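Enoyl-CoA hydratase, EchA3 (Mycobacterium marinum M, PDB 3R6H) probably acts as a lyase in lipid metabolism, as a member of the enoyl-CoA hydratase/isomerase (crotonase) family. Local coordinates at residues Val7-Asp12 / Asp44-Gly49; Ile15-Met20 / Ala50-Gly55; His57-Gly62 / Thr103-Ala108; Lys96-Ala101 / Ser116-Val121; Gly110-Cys115 / Val128-Val133. All coordinates share one frame; numbering follows the deposited sequence.

Contact 1: residues Val7-Asp12 / Asp44-Gly49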
# COMPACT_ATOMS: atom_id res chain seq x y z
N VAL A 7 -28.94 -18.41 -7.40
CA VAL A 7 -28.79 -16.95 -7.51
C VAL A 7 -30.18 -16.33 -7.74
O VAL A 7 -30.99 -16.91 -8.51
CB VAL A 7 -27.80 -16.58 -8.64
CG1 VAL A 7 -27.72 -15.05 -8.86
CG2 VAL A 7 -26.42 -17.12 -8.30
N THR A 8 -30.48 -15.24 -7.03
CA THR A 8 -31.69 -14.44 -7.24
C THR A 8 -31.27 -13.06 -7.66
O THR A 8 -30.41 -12.44 -7.02
CB THR A 8 -32.57 -14.36 -5.98
OG1 THR A 8 -32.93 -15.68 -5.58
CG2 THR A 8 -33.85 -13.55 -6.26
N TYR A 9 -31.85 -12.59 -8.77
CA TYR A 9 -31.61 -11.26 -9.28
C TYR A 9 -32.87 -10.41 -9.13
O TYR A 9 -33.97 -10.83 -9.50
CB TYR A 9 -31.21 -11.30 -10.76
CG TYR A 9 -31.22 -9.92 -11.41
CD1 TYR A 9 -30.21 -8.99 -11.15
CD2 TYR A 9 -32.22 -9.54 -12.29
CE1 TYR A 9 -30.21 -7.73 -11.74
CE2 TYR A 9 -32.23 -8.28 -12.87
CZ TYR A 9 -31.22 -7.38 -12.60
OH TYR A 9 -31.24 -6.13 -13.20
N THR A 10 -32.70 -9.21 -8.58
CA THR A 10 -33.77 -8.22 -8.50
C THR A 10 -33.28 -6.85 -9.00
O THR A 10 -32.12 -6.49 -8.84
CB THR A 10 -34.40 -8.14 -7.09
OG1 THR A 10 -33.40 -7.94 -6.08
CG2 THR A 10 -35.15 -9.42 -6.75
N HIS A 11 -34.19 -6.13 -9.64
CA HIS A 11 -33.91 -4.87 -10.31
C HIS A 11 -34.75 -3.86 -9.54
O HIS A 11 -35.99 -3.95 -9.52
CB HIS A 11 -34.36 -4.96 -11.79
CG HIS A 11 -34.19 -3.70 -12.58
ND1 HIS A 11 -34.96 -3.39 -13.68
CD2 HIS A 11 -33.34 -2.65 -12.42
CE1 HIS A 11 -34.58 -2.22 -14.17
NE2 HIS A 11 -33.60 -1.75 -13.42
N ASP A 12 -34.09 -2.93 -8.88
CA ASP A 12 -34.73 -2.06 -7.90
C ASP A 12 -34.38 -0.63 -8.23
O ASP A 12 -33.35 -0.08 -7.75
CB ASP A 12 -34.27 -2.43 -6.49
N ASP A 44 -26.99 -6.34 -16.97
CA ASP A 44 -26.51 -5.68 -18.18
C ASP A 44 -27.72 -5.30 -19.06
O ASP A 44 -27.82 -4.17 -19.53
CB ASP A 44 -25.57 -6.59 -18.97
CG ASP A 44 -24.21 -6.79 -18.31
OD1 ASP A 44 -23.89 -6.09 -17.33
OD2 ASP A 44 -23.46 -7.67 -18.81
N ARG A 45 -28.63 -6.25 -19.22
CA ARG A 45 -29.86 -6.03 -19.98
C ARG A 45 -30.69 -4.88 -19.45
O ARG A 45 -31.21 -4.07 -20.23
CB ARG A 45 -30.71 -7.30 -19.98
CG ARG A 45 -30.17 -8.39 -20.87
CD ARG A 45 -31.26 -9.38 -21.26
NE ARG A 45 -31.71 -10.19 -20.13
CZ ARG A 45 -31.10 -11.30 -19.69
NH1 ARG A 45 -30.00 -11.75 -20.28
NH2 ARG A 45 -31.61 -11.97 -18.66
N ASP A 46 -30.78 -4.78 -18.12
CA ASP A 46 -31.49 -3.68 -17.44
C ASP A 46 -30.70 -2.37 -17.38
O ASP A 46 -31.26 -1.34 -16.99
CB ASP A 46 -31.92 -4.11 -16.03
CG ASP A 46 -33.01 -5.16 -16.04
OD1 ASP A 46 -33.76 -5.20 -17.05
OD2 ASP A 46 -33.12 -5.96 -15.07
N ASN A 47 -29.43 -2.40 -17.76
CA ASN A 47 -28.56 -1.22 -17.74
C ASN A 47 -28.62 -0.57 -16.36
O ASN A 47 -28.82 0.63 -16.23
CB ASN A 47 -28.93 -0.21 -18.83
CG ASN A 47 -27.86 0.87 -19.02
OD1 ASN A 47 -26.67 0.62 -18.82
ND2 ASN A 47 -28.29 2.07 -19.41
N VAL A 48 -28.46 -1.39 -15.32
CA VAL A 48 -28.54 -0.88 -13.95
C VAL A 48 -27.48 0.20 -13.68
O VAL A 48 -26.41 0.19 -14.28
CB VAL A 48 -28.40 -2.00 -12.90
CG1 VAL A 48 -29.52 -3.01 -13.05
CG2 VAL A 48 -27.02 -2.68 -12.97
N GLY A 49 -27.81 1.13 -12.78
CA GLY A 49 -26.89 2.21 -12.39
C GLY A 49 -25.74 1.73 -11.50
O GLY A 49 -24.69 2.34 -11.50

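Contact 2: residues Ile15-Met20 / Ala50-Gly55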
# COMPACT_ATOMS: atom_id res chain seq x y z
N ILE A 15 -30.71 0.28 -9.16
CA ILE A 15 -29.69 -0.78 -8.92
C ILE A 15 -30.18 -2.19 -9.26
O ILE A 15 -31.39 -2.46 -9.37
CB ILE A 15 -29.17 -0.70 -7.46
CG1 ILE A 15 -30.20 -1.22 -6.45
CG2 ILE A 15 -28.76 0.71 -7.10
CD1 ILE A 15 -29.65 -1.26 -4.99
N GLY A 16 -29.23 -3.10 -9.46
CA GLY A 16 -29.48 -4.52 -9.56
C GLY A 16 -28.95 -5.16 -8.29
O GLY A 16 -27.95 -4.69 -7.75
N VAL A 17 -29.64 -6.18 -7.79
CA VAL A 17 -29.19 -6.90 -6.60
C VAL A 17 -29.12 -8.37 -6.93
O VAL A 17 -30.12 -8.97 -7.37
CB VAL A 17 -30.13 -6.69 -5.39
CG1 VAL A 17 -29.69 -7.52 -4.17
CG2 VAL A 17 -30.24 -5.24 -5.05
N ILE A 18 -27.94 -8.96 -6.73
CA ILE A 18 -27.70 -10.38 -7.00
C ILE A 18 -27.40 -11.07 -5.67
O ILE A 18 -26.42 -10.73 -4.99
CB ILE A 18 -26.54 -10.57 -7.99
CG1 ILE A 18 -26.94 -10.01 -9.36
CG2 ILE A 18 -26.05 -12.05 -8.03
CD1 ILE A 18 -25.82 -10.06 -10.36
N ARG A 19 -28.24 -12.02 -5.28
CA ARG A 19 -28.08 -12.70 -3.98
C ARG A 19 -27.76 -14.19 -4.20
O ARG A 19 -28.53 -14.91 -4.81
CB ARG A 19 -29.34 -12.52 -3.11
CG ARG A 19 -29.62 -11.08 -2.67
CD ARG A 19 -30.97 -10.91 -1.90
NE ARG A 19 -30.90 -11.42 -0.52
CZ ARG A 19 -31.89 -11.31 0.38
NH1 ARG A 19 -33.03 -10.70 0.06
NH2 ARG A 19 -31.74 -11.81 1.60
N MET A 20 -26.61 -14.63 -3.70
CA MET A 20 -26.22 -16.04 -3.72
C MET A 20 -26.79 -16.81 -2.54
O MET A 20 -26.61 -16.44 -1.38
CB MET A 20 -24.70 -16.20 -3.66
CG MET A 20 -23.96 -15.54 -4.78
SD MET A 20 -22.18 -15.88 -4.69
CE MET A 20 -21.71 -14.73 -3.39
N ALA A 50 -25.97 0.66 -10.76
CA ALA A 50 -24.99 0.03 -9.86
C ALA A 50 -25.48 -1.39 -9.53
O ALA A 50 -26.66 -1.70 -9.68
CB ALA A 50 -24.82 0.89 -8.57
N LEU A 51 -24.57 -2.26 -9.10
CA LEU A 51 -24.87 -3.66 -8.91
C LEU A 51 -24.38 -4.09 -7.53
O LEU A 51 -23.21 -3.85 -7.20
CB LEU A 51 -24.15 -4.47 -9.98
CG LEU A 51 -24.35 -5.96 -10.00
CD1 LEU A 51 -25.86 -6.31 -10.18
CD2 LEU A 51 -23.48 -6.59 -11.12
N VAL A 52 -25.23 -4.78 -6.78
CA VAL A 52 -24.91 -5.36 -5.49
C VAL A 52 -24.75 -6.88 -5.66
O VAL A 52 -25.62 -7.55 -6.29
CB VAL A 52 -26.00 -5.06 -4.47
CG1 VAL A 52 -25.76 -5.82 -3.14
CG2 VAL A 52 -26.13 -3.54 -4.22
N ILE A 53 -23.67 -7.43 -5.12
CA ILE A 53 -23.50 -8.89 -5.02
C ILE A 53 -23.51 -9.27 -3.55
O ILE A 53 -22.67 -8.74 -2.80
CB ILE A 53 -22.14 -9.38 -5.61
CG1 ILE A 53 -21.87 -8.80 -7.01
CG2 ILE A 53 -22.04 -10.90 -5.57
CD1 ILE A 53 -22.87 -9.21 -8.04
N ALA A 54 -24.42 -10.16 -3.14
CA ALA A 54 -24.61 -10.56 -1.75
C ALA A 54 -24.49 -12.06 -1.59
O ALA A 54 -24.70 -12.81 -2.55
CB ALA A 54 -26.01 -10.08 -1.20
N GLY A 55 -24.19 -12.50 -0.37
CA GLY A 55 -24.21 -13.91 -0.03
C GLY A 55 -25.54 -14.26 0.61
O GLY A 55 -26.55 -13.60 0.35
O HOH W 1 -28.26 -11.45 1.13

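Contact 3: residues His57-Gly62 / Thr103-Ala108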
# COMPACT_ATOMS: atom_id res chain seq x y z
N HIS A 57 -27.38 -15.83 4.55
CA HIS A 57 -27.30 -15.43 5.95
C HIS A 57 -26.15 -15.99 6.75
O HIS A 57 -25.85 -15.48 7.83
CB HIS A 57 -28.65 -15.68 6.66
CG HIS A 57 -29.60 -14.55 6.48
ND1 HIS A 57 -30.27 -14.34 5.29
CD2 HIS A 57 -29.92 -13.51 7.29
CE1 HIS A 57 -30.99 -13.23 5.39
NE2 HIS A 57 -30.80 -12.72 6.59
N ARG A 58 -25.49 -17.02 6.24
CA ARG A 58 -24.42 -17.64 6.97
C ARG A 58 -23.03 -17.37 6.42
O ARG A 58 -22.06 -17.46 7.17
CB ARG A 58 -24.67 -19.13 7.07
CG ARG A 58 -25.85 -19.40 8.03
CD ARG A 58 -26.31 -20.84 7.97
NE ARG A 58 -26.83 -21.17 6.64
CZ ARG A 58 -26.14 -21.76 5.67
NH1 ARG A 58 -24.85 -22.10 5.84
NH2 ARG A 58 -26.74 -21.99 4.50
N VAL A 59 -22.95 -17.08 5.12
CA VAL A 59 -21.64 -16.85 4.46
C VAL A 59 -21.77 -15.87 3.32
O VAL A 59 -22.82 -15.72 2.74
CB VAL A 59 -21.03 -18.16 3.82
CG1 VAL A 59 -20.86 -19.31 4.86
CG2 VAL A 59 -21.87 -18.64 2.60
N PHE A 60 -20.66 -15.23 2.94
CA PHE A 60 -20.58 -14.67 1.61
C PHE A 60 -20.36 -15.83 0.61
O PHE A 60 -21.24 -16.17 -0.18
CB PHE A 60 -19.49 -13.61 1.49
CG PHE A 60 -19.43 -13.00 0.12
CD1 PHE A 60 -20.52 -12.25 -0.35
CD2 PHE A 60 -18.32 -13.15 -0.69
CE1 PHE A 60 -20.50 -11.68 -1.65
CE2 PHE A 60 -18.29 -12.60 -1.97
CZ PHE A 60 -19.37 -11.87 -2.46
N SER A 61 -19.19 -16.45 0.69
CA SER A 61 -18.90 -17.69 -0.04
C SER A 61 -17.71 -18.41 0.60
O SER A 61 -16.73 -17.78 0.99
CB SER A 61 -18.63 -17.41 -1.51
OG SER A 61 -18.18 -18.59 -2.19
N GLY A 62 -17.79 -19.73 0.67
CA GLY A 62 -16.68 -20.51 1.22
C GLY A 62 -15.58 -20.78 0.23
O GLY A 62 -14.56 -21.35 0.60
N THR A 103 -22.08 -10.85 3.53
CA THR A 103 -23.10 -11.19 4.53
C THR A 103 -22.68 -12.30 5.49
O THR A 103 -23.47 -12.73 6.36
CB THR A 103 -24.42 -11.57 3.82
OG1 THR A 103 -24.15 -12.51 2.77
CG2 THR A 103 -25.07 -10.32 3.24
N GLY A 104 -21.44 -12.76 5.35
CA GLY A 104 -20.84 -13.72 6.26
C GLY A 104 -19.41 -13.92 5.83
O GLY A 104 -18.89 -13.08 5.10
N HIS A 105 -18.79 -15.03 6.23
CA HIS A 105 -17.36 -15.19 5.89
C HIS A 105 -17.05 -15.33 4.41
O HIS A 105 -17.88 -15.76 3.64
CB HIS A 105 -16.67 -16.23 6.77
CG HIS A 105 -16.86 -17.65 6.39
ND1 HIS A 105 -16.28 -18.67 7.12
CD2 HIS A 105 -17.50 -18.25 5.35
CE1 HIS A 105 -16.58 -19.83 6.57
NE2 HIS A 105 -17.34 -19.61 5.51
N ALA A 106 -15.84 -14.91 4.03
CA ALA A 106 -15.41 -14.95 2.63
C ALA A 106 -14.07 -15.63 2.60
O ALA A 106 -13.09 -15.07 3.07
CB ALA A 106 -15.30 -13.52 2.03
N ILE A 107 -14.04 -16.85 2.05
CA ILE A 107 -12.85 -17.70 2.11
C ILE A 107 -12.37 -18.04 0.70
O ILE A 107 -13.19 -18.41 -0.18
CB ILE A 107 -13.13 -19.03 2.89
CG1 ILE A 107 -13.68 -18.74 4.28
CG2 ILE A 107 -11.86 -19.90 2.95
CD1 ILE A 107 -12.74 -17.95 5.17
N ALA A 108 -11.06 -17.89 0.50
CA ALA A 108 -10.38 -18.34 -0.72
C ALA A 108 -11.04 -17.67 -1.94
O ALA A 108 -11.07 -16.44 -1.99
CB ALA A 108 -10.37 -19.87 -0.81
O HOH W 2 -23.51 -14.45 8.59
O HOH W 3 -19.85 -16.38 8.34

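Contact 4: residues Lys96-Ala101 / Ser116-Val121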
# COMPACT_ATOMS: atom_id res chain seq x y z
N LYS A 96 -20.23 -0.10 -14.26
CA LYS A 96 -21.01 0.60 -13.23
C LYS A 96 -20.39 0.26 -11.88
O LYS A 96 -19.67 -0.75 -11.76
CB LYS A 96 -22.46 0.13 -13.18
CG LYS A 96 -23.13 -0.10 -14.59
CD LYS A 96 -23.25 1.17 -15.35
CE LYS A 96 -23.85 0.96 -16.75
NZ LYS A 96 -25.23 0.50 -16.66
N PRO A 97 -20.69 1.08 -10.86
CA PRO A 97 -20.20 0.69 -9.53
C PRO A 97 -20.76 -0.65 -9.04
O PRO A 97 -21.95 -0.93 -9.22
CB PRO A 97 -20.70 1.84 -8.63
CG PRO A 97 -20.76 3.03 -9.60
CD PRO A 97 -21.35 2.40 -10.85
N VAL A 98 -19.89 -1.46 -8.42
CA VAL A 98 -20.27 -2.77 -7.87
C VAL A 98 -20.03 -2.73 -6.37
O VAL A 98 -18.95 -2.37 -5.90
CB VAL A 98 -19.40 -3.88 -8.48
CG1 VAL A 98 -19.73 -5.26 -7.86
CG2 VAL A 98 -19.60 -3.87 -10.05
N VAL A 99 -21.06 -3.08 -5.61
CA VAL A 99 -20.97 -3.09 -4.15
C VAL A 99 -21.15 -4.53 -3.67
O VAL A 99 -22.07 -5.25 -4.10
CB VAL A 99 -22.03 -2.16 -3.51
CG1 VAL A 99 -21.90 -2.16 -1.99
CG2 VAL A 99 -21.97 -0.73 -4.09
N ILE A 100 -20.23 -4.98 -2.82
CA ILE A 100 -20.33 -6.33 -2.26
C ILE A 100 -20.95 -6.26 -0.85
O ILE A 100 -20.44 -5.57 0.05
CB ILE A 100 -18.94 -7.03 -2.17
CG1 ILE A 100 -18.15 -6.92 -3.48
CG2 ILE A 100 -19.09 -8.51 -1.69
CD1 ILE A 100 -18.83 -7.60 -4.68
N ALA A 101 -22.08 -6.97 -0.68
CA ALA A 101 -22.65 -7.19 0.62
C ALA A 101 -22.08 -8.50 1.15
O ALA A 101 -22.55 -9.60 0.82
CB ALA A 101 -24.18 -7.25 0.53
N SER A 116 -13.34 -8.13 -5.69
CA SER A 116 -13.60 -7.83 -7.09
C SER A 116 -14.64 -6.71 -7.30
O SER A 116 -14.90 -6.37 -8.43
CB SER A 116 -14.03 -9.10 -7.86
OG SER A 116 -13.06 -10.14 -7.72
N GLY A 117 -15.17 -6.13 -6.21
CA GLY A 117 -16.10 -5.01 -6.30
C GLY A 117 -15.49 -3.68 -5.90
O GLY A 117 -14.41 -3.61 -5.28
N ASP A 118 -16.23 -2.60 -6.16
CA ASP A 118 -15.72 -1.25 -5.88
C ASP A 118 -15.79 -0.84 -4.41
O ASP A 118 -14.93 -0.08 -3.93
CB ASP A 118 -16.47 -0.23 -6.72
CG ASP A 118 -16.25 -0.44 -8.21
OD1 ASP A 118 -15.16 -0.11 -8.70
OD2 ASP A 118 -17.15 -1.02 -8.87
N HIS A 119 -16.82 -1.33 -3.73
CA HIS A 119 -17.07 -0.98 -2.33
C HIS A 119 -17.54 -2.27 -1.66
O HIS A 119 -18.44 -2.97 -2.17
CB HIS A 119 -18.14 0.11 -2.19
CG HIS A 119 -18.34 0.58 -0.78
ND1 HIS A 119 -17.36 1.27 -0.10
CD2 HIS A 119 -19.38 0.46 0.08
CE1 HIS A 119 -17.80 1.57 1.12
NE2 HIS A 119 -19.01 1.06 1.26
N ARG A 120 -16.91 -2.58 -0.53
CA ARG A 120 -17.11 -3.84 0.17
C ARG A 120 -17.55 -3.62 1.61
O ARG A 120 -16.82 -3.04 2.40
CB ARG A 120 -15.81 -4.62 0.12
CG ARG A 120 -15.31 -4.95 -1.23
CD ARG A 120 -13.84 -5.26 -1.22
NE ARG A 120 -13.05 -4.11 -0.81
CZ ARG A 120 -11.73 -4.14 -0.65
NH1 ARG A 120 -11.07 -5.29 -0.84
NH2 ARG A 120 -11.08 -3.06 -0.28
N VAL A 121 -18.76 -4.09 1.94
CA VAL A 121 -19.40 -3.90 3.25
C VAL A 121 -19.46 -5.27 3.97
O VAL A 121 -19.95 -6.26 3.40
CB VAL A 121 -20.83 -3.35 3.11
CG1 VAL A 121 -21.43 -3.11 4.48
CG2 VAL A 121 -20.85 -2.05 2.27

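Contact 5: residues Gly110-Cys115 / Val128-Val133. With K (potassium ion), chain B.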
# COMPACT_ATOMS: atom_id res chain seq x y z
N GLY A 110 -14.02 -16.99 -2.38
CA GLY A 110 -15.00 -16.07 -1.83
C GLY A 110 -14.35 -14.73 -1.48
O GLY A 110 -14.94 -13.67 -1.67
N ALA A 111 -13.14 -14.80 -0.93
CA ALA A 111 -12.36 -13.59 -0.65
C ALA A 111 -11.93 -12.88 -1.95
O ALA A 111 -11.90 -11.64 -2.02
CB ALA A 111 -11.12 -13.95 0.24
N PHE A 112 -11.55 -13.63 -2.96
CA PHE A 112 -11.16 -13.00 -4.23
C PHE A 112 -12.36 -12.33 -4.88
O PHE A 112 -12.22 -11.22 -5.41
CB PHE A 112 -10.46 -13.97 -5.17
CG PHE A 112 -9.41 -14.80 -4.52
CD1 PHE A 112 -8.54 -14.27 -3.55
CD2 PHE A 112 -9.26 -16.14 -4.87
CE1 PHE A 112 -7.60 -15.07 -2.91
CE2 PHE A 112 -8.32 -16.93 -4.24
CZ PHE A 112 -7.48 -16.42 -3.26
N LEU A 113 -13.53 -12.97 -4.82
CA LEU A 113 -14.78 -12.38 -5.29
C LEU A 113 -15.10 -11.08 -4.51
O LEU A 113 -15.45 -10.06 -5.13
CB LEU A 113 -15.94 -13.40 -5.21
CG LEU A 113 -17.28 -12.94 -5.75
CD1 LEU A 113 -17.11 -12.64 -7.22
CD2 LEU A 113 -18.38 -14.01 -5.54
N LEU A 114 -14.96 -11.13 -3.18
CA LEU A 114 -15.18 -9.97 -2.31
C LEU A 114 -14.30 -8.79 -2.78
O LEU A 114 -14.75 -7.66 -2.88
CB LEU A 114 -14.86 -10.34 -0.84
CG LEU A 114 -14.74 -9.20 0.15
CD1 LEU A 114 -16.11 -8.50 0.28
CD2 LEU A 114 -14.20 -9.77 1.48
N CYS A 115 -13.03 -9.09 -3.11
CA CYS A 115 -12.07 -8.09 -3.58
C CYS A 115 -12.28 -7.63 -5.04
O CYS A 115 -11.51 -6.80 -5.56
CB CYS A 115 -10.67 -8.65 -3.46
SG CYS A 115 -10.07 -8.72 -1.75
N VAL A 128 -12.38 -13.10 6.79
CA VAL A 128 -11.97 -13.00 5.40
C VAL A 128 -10.57 -13.61 5.34
O VAL A 128 -9.70 -13.20 6.09
CB VAL A 128 -11.92 -11.56 4.87
CG1 VAL A 128 -11.56 -11.58 3.36
CG2 VAL A 128 -13.29 -10.84 5.13
N GLN A 129 -10.39 -14.63 4.51
CA GLN A 129 -9.16 -15.42 4.54
C GLN A 129 -8.92 -16.11 3.23
O GLN A 129 -9.84 -16.71 2.68
CB GLN A 129 -9.26 -16.49 5.62
CG GLN A 129 -7.98 -17.28 5.81
CD GLN A 129 -8.16 -18.55 6.62
OE1 GLN A 129 -9.28 -19.06 6.78
NE2 GLN A 129 -7.05 -19.11 7.08
N ALA A 130 -7.72 -15.98 2.71
CA ALA A 130 -7.24 -16.86 1.63
C ALA A 130 -6.54 -18.03 2.34
O ALA A 130 -5.40 -17.93 2.73
CB ALA A 130 -6.26 -16.09 0.72
N ASN A 131 -7.27 -19.11 2.55
CA ASN A 131 -6.79 -20.20 3.35
C ASN A 131 -5.99 -21.24 2.58
O ASN A 131 -5.63 -22.25 3.15
CB ASN A 131 -7.96 -20.89 4.06
CG ASN A 131 -8.83 -21.73 3.13
OD1 ASN A 131 -8.98 -21.42 1.95
ND2 ASN A 131 -9.44 -22.81 3.69
N GLU A 132 -5.69 -20.98 1.31
CA GLU A 132 -5.05 -21.94 0.44
C GLU A 132 -3.81 -22.59 1.05
O GLU A 132 -3.70 -23.81 1.08
CB GLU A 132 -4.68 -21.27 -0.87
CG GLU A 132 -5.81 -21.06 -1.87
CD GLU A 132 -6.76 -19.86 -1.62
OE1 GLU A 132 -6.71 -19.22 -0.57
OE2 GLU A 132 -7.59 -19.61 -2.54
N VAL A 133 -2.90 -21.79 1.58
CA VAL A 133 -1.61 -22.34 2.04
C VAL A 133 -1.84 -23.26 3.25
O VAL A 133 -1.10 -24.23 3.44
CB VAL A 133 -0.63 -21.17 2.35
CG1 VAL A 133 0.53 -21.58 3.26
CG2 VAL A 133 -0.13 -20.50 1.04
K K B . -7.54 -20.94 -5.05
O HOH W 4 -9.16 -22.47 -3.76

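Contact 1: residues Val7-Asp12 / Asp44-Gly49
Tyr9 and His11 both carry CG anti to the backbone N (chi1 169° and 177°), which sends their rings off the same side of strand 7-12 toward Asp46 and Val48. The contact joins an outermost strand of the crotonase-fold sheet to the C-terminal end of helix 30-46. That end closes with a Schellman motif, in which Asn47 takes up positive phi and its N bonds back to Asp44 O. Asp46, before the turn, and Val48, after it, both point toward the strand.

Tyr9 and Asp46 meet tip to tip. Tyr9 OH donates to Asp46 OD2 at 2.7 Å, and OD2 accepts through its anti lone pair, the one turned away from OD1. The same oxygen lies near the plane of the tyrosine ring at its edge, 3.3 Å from Tyr9 CE2. His11 instead presents a face: its imidazole stacks on the carboxylate with the two planes 13° apart, and Asp46 CB sits 3.8 Å from the centroid of the His11 ring. Although His11 ND1 comes within 3.5 Å of Asp46 OD2, the angle is too poor for a hydrogen bond. Farther back along helix 30-46, Ala42 also packs against Tyr9. Val48 reaches both residues through a single methyl, CG1, which lies 3.6 Å from Tyr9 OH and 3.9 Å from His11 CD2.

Contact 2: residues Ile15-Met20 / Ala50-Gly55
Strands 15-20 and 50-54 are the two beta arms of a beta-alpha-beta unit, with Gly16, Val17 and Ile18 lying directly beside Leu51, Val52 and Ile53 in parallel register. Five backbone bonds hold them together. Gly16 and Ile18 each give N-H to one residue of strand 50-54 and take one back through O: Gly16 N reaches Ala50 O at 2.9 Å, and Ala54 N reaches Ile18 O at 2.8 Å. The last of the five, Met20 N to Ala54 O, is almost straight at the hydrogen (176°).

The connecting helix 30-46 packs on Ile18 through Leu36, Ala39 and Ile40, while helix 186-198 covers the face of Val17, Val52 and Ala54. On the side of Ile18, its CD1 is the meeting point, 3.8 Å from Leu51 CD1 and equally far from Ile53 CD1; Ile18 and Ile53 run side by side, whereas Leu51 slants across. At the exposed margin Arg19 CG touches Ala54 CB at 4.0 Å, and a water accepts from Arg19 NE and donates to Gly55 O.

Contact 3: residues His57-Gly62 / Thr103-Ala108
His105 O is gripped by two consecutive amides of the 57-62 segment, Phe60 N at 2.9 Å and Ser61 N at 3.3 Å. The Ser61 donor lies in the carbonyl plane, while that of Phe60 is tilted 32° out of it. Such a double grip follows from the corner the chain turns at Phe60, which brings both N-H groups round to one acceptor. Beyond the corner Ser61 O takes a much straighter bond from Ile107 N at 3.0 Å.

Before it, Val59 CA comes within 3.7 Å of Gly104 CA, an approach that the missing side chain of Gly104 allows, and waters do the joining: one donates to both His57 O and Thr103 O, another accepts from His105 N and donates to Arg58 O. The loop following strand 50-54 is thereby bound to the chain that leads into helix 109-114. In relatives with the crotonase fold, these two regions supply the backbone N-H groups of the oxyanion hole, and they probably do so here.

With CG placed between its own N and carbonyl carbon (chi1 81°), the His105 ring runs alongside Val59, whose CG1 lies 3.6 Å from His105 CD2; Ile107 CG1 covers one face of that imidazole. Phe60 leads its ring the other way, toward Ile100 and Leu113, and touches Ala106 CB through CD2 at 4.1 Å.

Contact 4: residues Lys96-Ala101 / Ser116-Val121
Val98 and Asp118 are joined by polar bonds in both directions. Asp118 OD2 accepts from Val98 N at 2.8 Å through its anti lone pair, and Val98 O takes two amides in return, Asp118 N at 2.7 Å and His119 N at 3.2 Å. The carboxylate thus stands in for a backbone acceptor at the start of the strand pair. It is buried, and Lys209 and Arg213 of the same chain form salt bridges with it, which probably favours the charged form.

Regular parallel bonding follows: Ile100 N reaches His119 O at 2.8 Å, and Val121 N reaches Ile100 O along a nearly straight line (173°).

Apolar contacts are sparser. Val99 CG1 comes to the edge of the His119 imidazole, 4.2 Å from CD2, and Ile100 CG1 is 4.0 Å from Gly117 CA. The polar ends of His119 and Arg120 look elsewhere, to Glu179 and Asp178 respectively, and also to Gln158 and Ser154 of the second subunit.

Strands 98-102 and 119-122, linked through helix 109-114, are neighbouring inner strands of the crotonase-fold sheet, here carrying residues that reach the subunit interface.

Contact 5: residues Gly110-Cys115 / Val128-Val133
Glu132 meets Phe112 tip to tip, and its side chain can be followed to a potassium ion. From CB the chain leaves with CG anti to the carbonyl carbon and then bends at chi2 (78°). CG passes 3.6 Å from the potassium. CD comes within 3.9 Å of Phe112 CZ, and OE1 stays beside that same ring carbon at 4.0 Å. OE2 is the working atom: it binds the potassium at 2.8 Å and also lies near the plane of the phenyl ring at its edge, 3.3 Å from Phe112 CE2. A water is a further ligand of the ion.

Around this tip the packing is apolar. Phe112 CE1 touches Ala130 CB at 4.0 Å, and Ala143 and Leu147 of helix 141-150 also pack on the phenyl ring. One turn on from Ala111, the Leu114 side chain crosses that of Val128 at about a right angle, its CD2 3.7 Å from Val128 CG1; Val128 CG1 also rests on Ala111 CB. Helix 109-114 is thus laid against strand 128-129 and the loop after it, elements of the crotonase fold that border the active-site region in relatives.

Since no polar side chain of the helix answers the carboxylate, its partners across this contact are ring C-H groups. OE2 lies at the ring's rim, whose hydrogens are slightly positive, so the approach is probably weakly attractive; the stronger partner of this oxygen is the potassium ion.

Overall arrangement
Contacts 1, 2 and 4 share the six-stranded sheet. Contact 1 sits at its outer strand 7-12 and the end of helix 30-46, contact 2 is about 8 Å away between centres, and contact 4 another 9 Å on, strand 98-102 bonding to 50-54. Contacts 3 and 5, with centres about 10 Å apart, each bring one strand, 105-107 or 128-129, of the second sheet. Phe60 and Leu114 pack against Ile100, tying the two layers together. Along the chain contact 1 crosses contact 2, and contact 4 crosses contacts 3 and 5. The large sheet backs the loops and helix 109-114, where relatives form the active site; contact 4 reaches the second subunit, Val133 of contact 5 the third.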